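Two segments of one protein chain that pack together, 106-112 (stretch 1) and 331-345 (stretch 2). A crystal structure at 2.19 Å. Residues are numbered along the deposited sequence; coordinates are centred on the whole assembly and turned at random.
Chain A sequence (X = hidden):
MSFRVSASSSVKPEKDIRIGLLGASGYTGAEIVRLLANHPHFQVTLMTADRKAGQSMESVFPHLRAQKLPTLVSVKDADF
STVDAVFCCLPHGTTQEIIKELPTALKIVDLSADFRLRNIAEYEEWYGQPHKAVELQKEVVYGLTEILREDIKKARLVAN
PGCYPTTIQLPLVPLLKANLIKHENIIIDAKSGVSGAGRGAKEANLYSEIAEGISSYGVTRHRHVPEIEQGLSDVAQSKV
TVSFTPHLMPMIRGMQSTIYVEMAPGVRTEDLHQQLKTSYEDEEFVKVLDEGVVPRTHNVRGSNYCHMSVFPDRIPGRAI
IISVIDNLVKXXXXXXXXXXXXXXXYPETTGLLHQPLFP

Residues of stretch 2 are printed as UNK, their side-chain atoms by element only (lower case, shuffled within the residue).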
ATOM      1  N   LEU A 106       5.363 -24.993  35.320  1.00 46.15           N
ATOM      2  CA  LEU A 106       5.289 -24.460  33.972  1.00 44.37           C
ATOM      3  C   LEU A 106       6.497 -23.661  33.527  1.00 43.22           C
ATOM      4  O   LEU A 106       7.046 -22.871  34.294  1.00 45.54           O
ATOM      5  CB  LEU A 106       4.062 -23.563  33.838  1.00 43.04           C
ATOM      6  CG  LEU A 106       2.685 -24.211  33.753  1.00 42.13           C
ATOM      7  CD1 LEU A 106       1.616 -23.112  33.730  1.00 41.02           C
ATOM      8  CD2 LEU A 106       2.609 -25.085  32.495  1.00 40.31           C
ATOM      9  N   LYS A 107       6.913 -23.883  32.284  1.00 41.71           N
ATOM     10  CA  LYS A 107       7.996 -23.102  31.697  1.00 40.29           C
ATOM     11  C   LYS A 107       7.216 -21.952  31.053  1.00 39.25           C
ATOM     12  O   LYS A 107       6.255 -22.181  30.317  1.00 37.39           O
ATOM     13  CB  LYS A 107       8.753 -23.907  30.636  1.00 40.75           C
ATOM     14  CG  LYS A 107       9.709 -24.949  31.209  1.00 42.17           C
ATOM     15  CD  LYS A 107      10.800 -24.300  32.043  1.00 44.73           C
ATOM     16  CE  LYS A 107      11.791 -25.321  32.580  1.00 46.04           C
ATOM     17  NZ  LYS A 107      12.503 -26.026  31.484  1.00 48.35           N
ATOM     18  N   ILE A 108       7.623 -20.721  31.327  1.00 37.80           N
ATOM     19  CA  ILE A 108       6.894 -19.568  30.816  1.00 36.90           C
ATOM     20  C   ILE A 108       7.695 -18.556  30.006  1.00 36.29           C
ATOM     21  O   ILE A 108       8.792 -18.150  30.392  1.00 36.27           O
ATOM     22  CB  ILE A 108       6.227 -18.782  31.978  1.00 36.10           C
ATOM     23  CG1 ILE A 108       5.366 -19.719  32.826  1.00 36.32           C
ATOM     24  CG2 ILE A 108       5.380 -17.642  31.423  1.00 36.14           C
ATOM     25  CD1 ILE A 108       4.946 -19.115  34.151  1.00 36.39           C
ATOM     26  N   VAL A 109       7.130 -18.151  28.876  1.00 33.60           N
ATOM     27  CA  VAL A 109       7.751 -17.135  28.050  1.00 32.63           C
ATOM     28  C   VAL A 109       6.737 -16.009  27.929  1.00 31.89           C
ATOM     29  O   VAL A 109       5.706 -16.144  27.265  1.00 31.64           O
ATOM     30  CB  VAL A 109       8.136 -17.651  26.645  1.00 32.37           C
ATOM     31  CG1 VAL A 109       8.535 -16.462  25.754  1.00 29.01           C
ATOM     32  CG2 VAL A 109       9.330 -18.611  26.758  1.00 29.61           C
ATOM     33  N   ASP A 110       7.024 -14.907  28.608  1.00 29.87           N
ATOM     34  CA  ASP A 110       6.141 -13.753  28.583  1.00 30.53           C
ATOM     35  C   ASP A 110       6.555 -12.807  27.471  1.00 29.28           C
ATOM     36  O   ASP A 110       7.686 -12.328  27.450  1.00 30.06           O
ATOM     37  CB  ASP A 110       6.184 -13.014  29.923  1.00 29.42           C
ATOM     38  CG  ASP A 110       5.336 -11.746  29.916  1.00 28.68           C
ATOM     39  OD1 ASP A 110       4.283 -11.744  29.249  1.00 27.87           O
ATOM     40  OD2 ASP A 110       5.712 -10.757  30.581  1.00 29.53           O
ATOM     41  N   LEU A 111       5.641 -12.546  26.541  1.00 29.28           N
ATOM     42  CA  LEU A 111       5.938 -11.644  25.438  1.00 30.11           C
ATOM     43  C   LEU A 111       5.697 -10.181  25.795  1.00 29.56           C
ATOM     44  O   LEU A 111       6.073  -9.289  25.031  1.00 29.91           O
ATOM     45  CB  LEU A 111       5.117 -12.005  24.198  1.00 28.54           C
ATOM     46  CG  LEU A 111       5.656 -13.195  23.410  1.00 30.38           C
ATOM     47  CD1 LEU A 111       5.134 -14.491  24.014  1.00 29.26           C
ATOM     48  CD2 LEU A 111       5.237 -13.068  21.957  1.00 28.23           C
ATOM     49  N   SER A 112       5.081  -9.936  26.952  1.00 29.05           N
ATOM     50  CA  SER A 112       4.815  -8.561  27.379  1.00 29.69           C
ATOM     51  C   SER A 112       6.129  -7.945  27.849  1.00 30.40           C
ATOM     52  O   SER A 112       7.164  -8.603  27.859  1.00 31.26           O
ATOM     53  CB  SER A 112       3.811  -8.522  28.533  1.00 27.98           C
ATOM     54  OG  SER A 112       4.484  -8.601  29.780  1.00 26.83           O
ATOM     55  N   UNK A 331      10.988 -10.249  16.089  1.00 24.85           N
ATOM     56  CA  UNK A 331      10.706  -9.131  16.966  1.00 25.65           C
ATOM     57  C   UNK A 331       9.702  -9.493  18.052  1.00 26.19           C
ATOM     58  O   UNK A 331       9.472  -8.711  18.974  1.00 24.41           O
ATOM     59  N   UNK A 332       9.106 -10.682  17.949  1.00 24.40           N
ATOM     60  CA  UNK A 332       8.133 -11.109  18.942  1.00 24.53           C
ATOM     61  C   UNK A 332       7.944 -12.620  19.087  1.00 24.74           C
ATOM     62  O   UNK A 332       8.740 -13.297  19.732  1.00 25.48           O
ATOM     63  c   UNK A 332       6.783 -10.444  18.663  1.00 22.90           C
ATOM     64  N   UNK A 333       6.879 -13.136  18.481  1.00 25.16           N
ATOM     65  CA  UNK A 333       6.534 -14.543  18.585  1.00 24.61           C
ATOM     66  C   UNK A 333       7.582 -15.532  18.093  1.00 26.07           C
ATOM     67  O   UNK A 333       7.688 -16.641  18.628  1.00 26.16           O
ATOM     68  o   UNK A 333       4.180 -14.007  18.503  1.00 27.13           O
ATOM     69  c   UNK A 333       5.198 -14.780  17.888  1.00 25.76           C
ATOM     70  N   UNK A 334       8.350 -15.147  17.078  1.00 26.03           N
ATOM     71  CA  UNK A 334       9.390 -16.032  16.572  1.00 24.81           C
ATOM     72  C   UNK A 334      10.470 -16.230  17.619  1.00 24.20           C
ATOM     73  O   UNK A 334      10.898 -17.352  17.886  1.00 24.51           O
ATOM     74  N   UNK A 335      10.916 -15.137  18.227  1.00 26.11           N
ATOM     75  CA  UNK A 335      11.940 -15.231  19.255  1.00 26.35           C
ATOM     76  C   UNK A 335      11.387 -15.959  20.481  1.00 27.16           C
ATOM     77  O   UNK A 335      12.103 -16.713  21.138  1.00 27.98           O
ATOM     78  n   UNK A 335      13.975 -11.469  20.691  1.00 23.81           N
ATOM     79  o   UNK A 335      15.671 -12.892  20.287  1.00 25.78           O
ATOM     80  c   UNK A 335      14.480 -12.690  20.548  1.00 25.68           C
ATOM     81  c   UNK A 335      13.514 -13.843  20.711  1.00 23.85           C
ATOM     82  c   UNK A 335      12.428 -13.833  19.648  1.00 26.91           C
ATOM     83  N   UNK A 336      10.110 -15.730  20.783  1.00 25.90           N
ATOM     84  CA  UNK A 336       9.470 -16.376  21.921  1.00 26.64           C
ATOM     85  C   UNK A 336       9.574 -17.897  21.765  1.00 28.76           C
ATOM     86  O   UNK A 336       9.925 -18.613  22.711  1.00 27.60           O
ATOM     87  c   UNK A 336       8.005 -15.953  22.011  1.00 23.09           C
ATOM     88  N   UNK A 337       9.269 -18.384  20.566  1.00 29.07           N
ATOM     89  CA  UNK A 337       9.332 -19.808  20.286  1.00 29.71           C
ATOM     90  C   UNK A 337      10.785 -20.268  20.300  1.00 30.04           C
ATOM     91  O   UNK A 337      11.091 -21.367  20.772  1.00 30.86           O
ATOM     92  c   UNK A 337       8.063 -22.452  19.554  1.00 27.32           C
ATOM     93  c   UNK A 337       8.008 -21.734  17.163  1.00 28.59           C
ATOM     94  c   UNK A 337       8.700 -20.113  18.927  1.00 29.30           C
ATOM     95  c   UNK A 337       8.722 -21.585  18.495  1.00 29.88           C
ATOM     96  N   UNK A 338      11.674 -19.425  19.782  1.00 30.74           N
ATOM     97  CA  UNK A 338      13.098 -19.740  19.752  1.00 29.38           C
ATOM     98  C   UNK A 338      13.561 -20.014  21.179  1.00 28.37           C
ATOM     99  O   UNK A 338      14.333 -20.934  21.424  1.00 29.17           O
ATOM    100  c   UNK A 338      16.065 -17.753  18.116  1.00 28.38           C
ATOM    101  o   UNK A 338      15.448 -16.854  17.542  1.00 28.66           O
ATOM    102  n   UNK A 338      17.390 -17.766  18.206  1.00 27.70           N
ATOM    103  c   UNK A 338      15.327 -18.925  18.748  1.00 28.72           C
ATOM    104  c   UNK A 338      13.897 -18.569  19.170  1.00 29.42           C
ATOM    105  N   UNK A 339      13.069 -19.215  22.119  1.00 28.90           N
ATOM    106  CA  UNK A 339      13.434 -19.370  23.525  1.00 28.49           C
ATOM    107  C   UNK A 339      12.808 -20.611  24.149  1.00 28.18           C
ATOM    108  O   UNK A 339      13.478 -21.362  24.857  1.00 26.41           O
ATOM    109  c   UNK A 339      13.901 -16.946  24.076  1.00 30.37           C
ATOM    110  n   UNK A 339      13.288 -15.764  23.989  1.00 29.25           N
ATOM    111  c   UNK A 339      13.016 -18.141  24.334  1.00 28.67           C
ATOM    112  o   UNK A 339      15.129 -17.076  23.972  1.00 29.74           O
ATOM    113  N   UNK A 340      11.525 -20.836  23.887  1.00 27.98           N
ATOM    114  CA  UNK A 340      10.868 -21.998  24.462  1.00 30.06           C
ATOM    115  C   UNK A 340      11.507 -23.285  23.960  1.00 30.47           C
ATOM    116  O   UNK A 340      11.614 -24.248  24.714  1.00 30.14           O
ATOM    117  c   UNK A 340       9.375 -22.010  24.147  1.00 28.84           C
ATOM    118  c   UNK A 340       8.601 -23.098  24.909  1.00 30.89           C
ATOM    119  c   UNK A 340       8.652 -22.811  26.411  1.00 28.77           C
ATOM    120  c   UNK A 340       7.155 -23.143  24.447  1.00 29.08           C
ATOM    121  N   UNK A 341      11.928 -23.306  22.697  1.00 31.26           N
ATOM    122  CA  UNK A 341      12.561 -24.497  22.151  1.00 31.83           C
ATOM    123  C   UNK A 341      13.697 -24.969  23.047  1.00 33.66           C
ATOM    124  O   UNK A 341      13.667 -26.095  23.545  1.00 34.93           O
ATOM    125  c   UNK A 341      12.010 -24.431  19.659  1.00 30.54           C
ATOM    126  n   UNK A 341      12.145 -23.707  18.550  1.00 29.03           N
ATOM    127  c   UNK A 341      13.094 -24.256  20.733  1.00 30.75           C
ATOM    128  o   UNK A 341      11.075 -25.224  19.824  1.00 27.80           O
ATOM    129  N   UNK A 342      14.685 -24.106  23.267  1.00 34.93           N
ATOM    130  CA  UNK A 342      15.827 -24.473  24.090  1.00 35.26           C
ATOM    131  C   UNK A 342      15.483 -24.660  25.568  1.00 36.80           C
ATOM    132  O   UNK A 342      16.134 -25.439  26.267  1.00 38.77           O
ATOM    133  c   UNK A 342      17.615 -21.011  24.338  1.00 34.07           C
ATOM    134  c   UNK A 342      17.422 -23.383  22.481  1.00 34.97           C
ATOM    135  c   UNK A 342      16.972 -23.443  23.942  1.00 36.81           C
ATOM    136  c   UNK A 342      16.517 -22.057  24.400  1.00 35.54           C
ATOM    137  N   UNK A 343      14.461 -23.957  26.048  1.00 35.45           N
ATOM    138  CA  UNK A 343      14.048 -24.087  27.443  1.00 34.76           C
ATOM    139  C   UNK A 343      13.513 -25.494  27.698  1.00 35.23           C
ATOM    140  O   UNK A 343      13.630 -26.020  28.803  1.00 33.31           O
ATOM    141  c   UNK A 343      11.469 -20.442  29.486  1.00 35.91           C
ATOM    142  s   UNK A 343      12.134 -20.431  27.795  1.00 31.26           S
ATOM    143  c   UNK A 343      12.958 -23.066  27.776  1.00 34.71           C
ATOM    144  c   UNK A 343      13.465 -21.641  27.921  1.00 33.44           C
ATOM    145  N   UNK A 344      12.918 -26.089  26.667  1.00 34.97           N
ATOM    146  CA  UNK A 344      12.363 -27.436  26.761  1.00 36.29           C
ATOM    147  C   UNK A 344      13.327 -28.510  26.259  1.00 36.92           C
ATOM    148  O   UNK A 344      12.965 -29.687  26.188  1.00 36.53           O
ATOM    149  c   UNK A 344       8.589 -26.859  25.816  1.00 34.95           C
ATOM    150  c   UNK A 344      11.041 -27.521  25.989  1.00 35.36           C
ATOM    151  c   UNK A 344       9.877 -26.763  26.645  1.00 37.08           C
ATOM    152  c   UNK A 344       9.661 -27.348  28.023  1.00 35.45           C
ATOM    153  N   UNK A 345      14.544 -28.104  25.910  1.00 36.48           N
ATOM    154  CA  UNK A 345      15.527 -29.062  25.450  1.00 36.07           C
ATOM    155  C   UNK A 345      15.435 -29.473  23.994  1.00 37.47           C
ATOM    156  O   UNK A 345      16.040 -30.470  23.601  1.00 38.01           O
TER

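Position 331 has no side-chain atoms, so it is Gly331; nothing of stretch 1 lies near it. Position 332 carries a single carbon, 4.5 Å from CD2 of Leu111, and is Ala332; a small apolar group suits this edge of the contact. At position 333 one carbon bears one oxygen, which lies 3.7 Å from CD2 of Leu111. This is Ser333, whose hydroxyl is hydrogen-bonded elsewhere in the structure and so can tolerate an apolar neighbour. Position 334 again lacks side-chain atoms: Gly334, on a side of the helix turned from the strand.

Position 335 has three carbons, the third carrying one oxygen and one nitrogen, none near stretch 1: a carboxamide, hence Gln335. Position 336 has one carbon, pointing toward the strand, 3.8 Å from both CG1 of Val109 and CD1 of Leu111. It is Ala336, and this small side chain goes with the close backbone approach here, 6.4 Å between CA of Ala336 and CA of Val109.

Position 337 has four carbons forked at the second, its CA-to-CB bond pointing away from the strand and no atom touching it: Leu337, apolar and buried. Position 338 repeats the three-carbon amide pattern, out of reach, and is Gln338, its buried amide satisfied by hydrogen bonds. Position 339 has two carbons, the second bearing oxygen and nitrogen; its CB comes 4.4 Å from CG2 of Val109. It is Asn339, its amide satisfied elsewhere in the structure.

Position 340 has four carbons forked at the second. Its CA-to-CB bond points sideways, yet a terminal carbon reaches to 4.3 Å from CG2 of Val109, as suits Leu340. Neither of the next two touches stretch 1. Position 341, two carbons, the second with oxygen and nitrogen, is Asn341, its amide bonded elsewhere; position 342, four carbons forked at the first, one arm two carbons long, is Ile342, apolar and buried.

Position 343 is an unbranched chain of two carbons, sulfur and carbon; the sulfur lies 3.5 Å from CG2 of Val109 and the last carbon 3.6 Å from O of Ile108. This long thioether is Met343. Position 344, four carbons forked at the second, sets one 4.0 Å from CG of Lys107: Leu344. Position 345 has no side chain; its backbone angles would jam a CB against the preceding carbonyl, so Gly345 fits the Schellman motif ending the helix.

The strand and helix run nearly antiparallel, at 162°. Val109 is central, touching Ala336, Asn339, Leu340 and Met343, while Leu111 extends the packing toward Ser333. At the other end, Lys107 lays its aliphatic chain near Leu344 and makes a weak hydrogen bond from NZ to O of Met343, 2.9 Å.

Stretch 2, residues 331-345: GASGQALQNLNIMLG
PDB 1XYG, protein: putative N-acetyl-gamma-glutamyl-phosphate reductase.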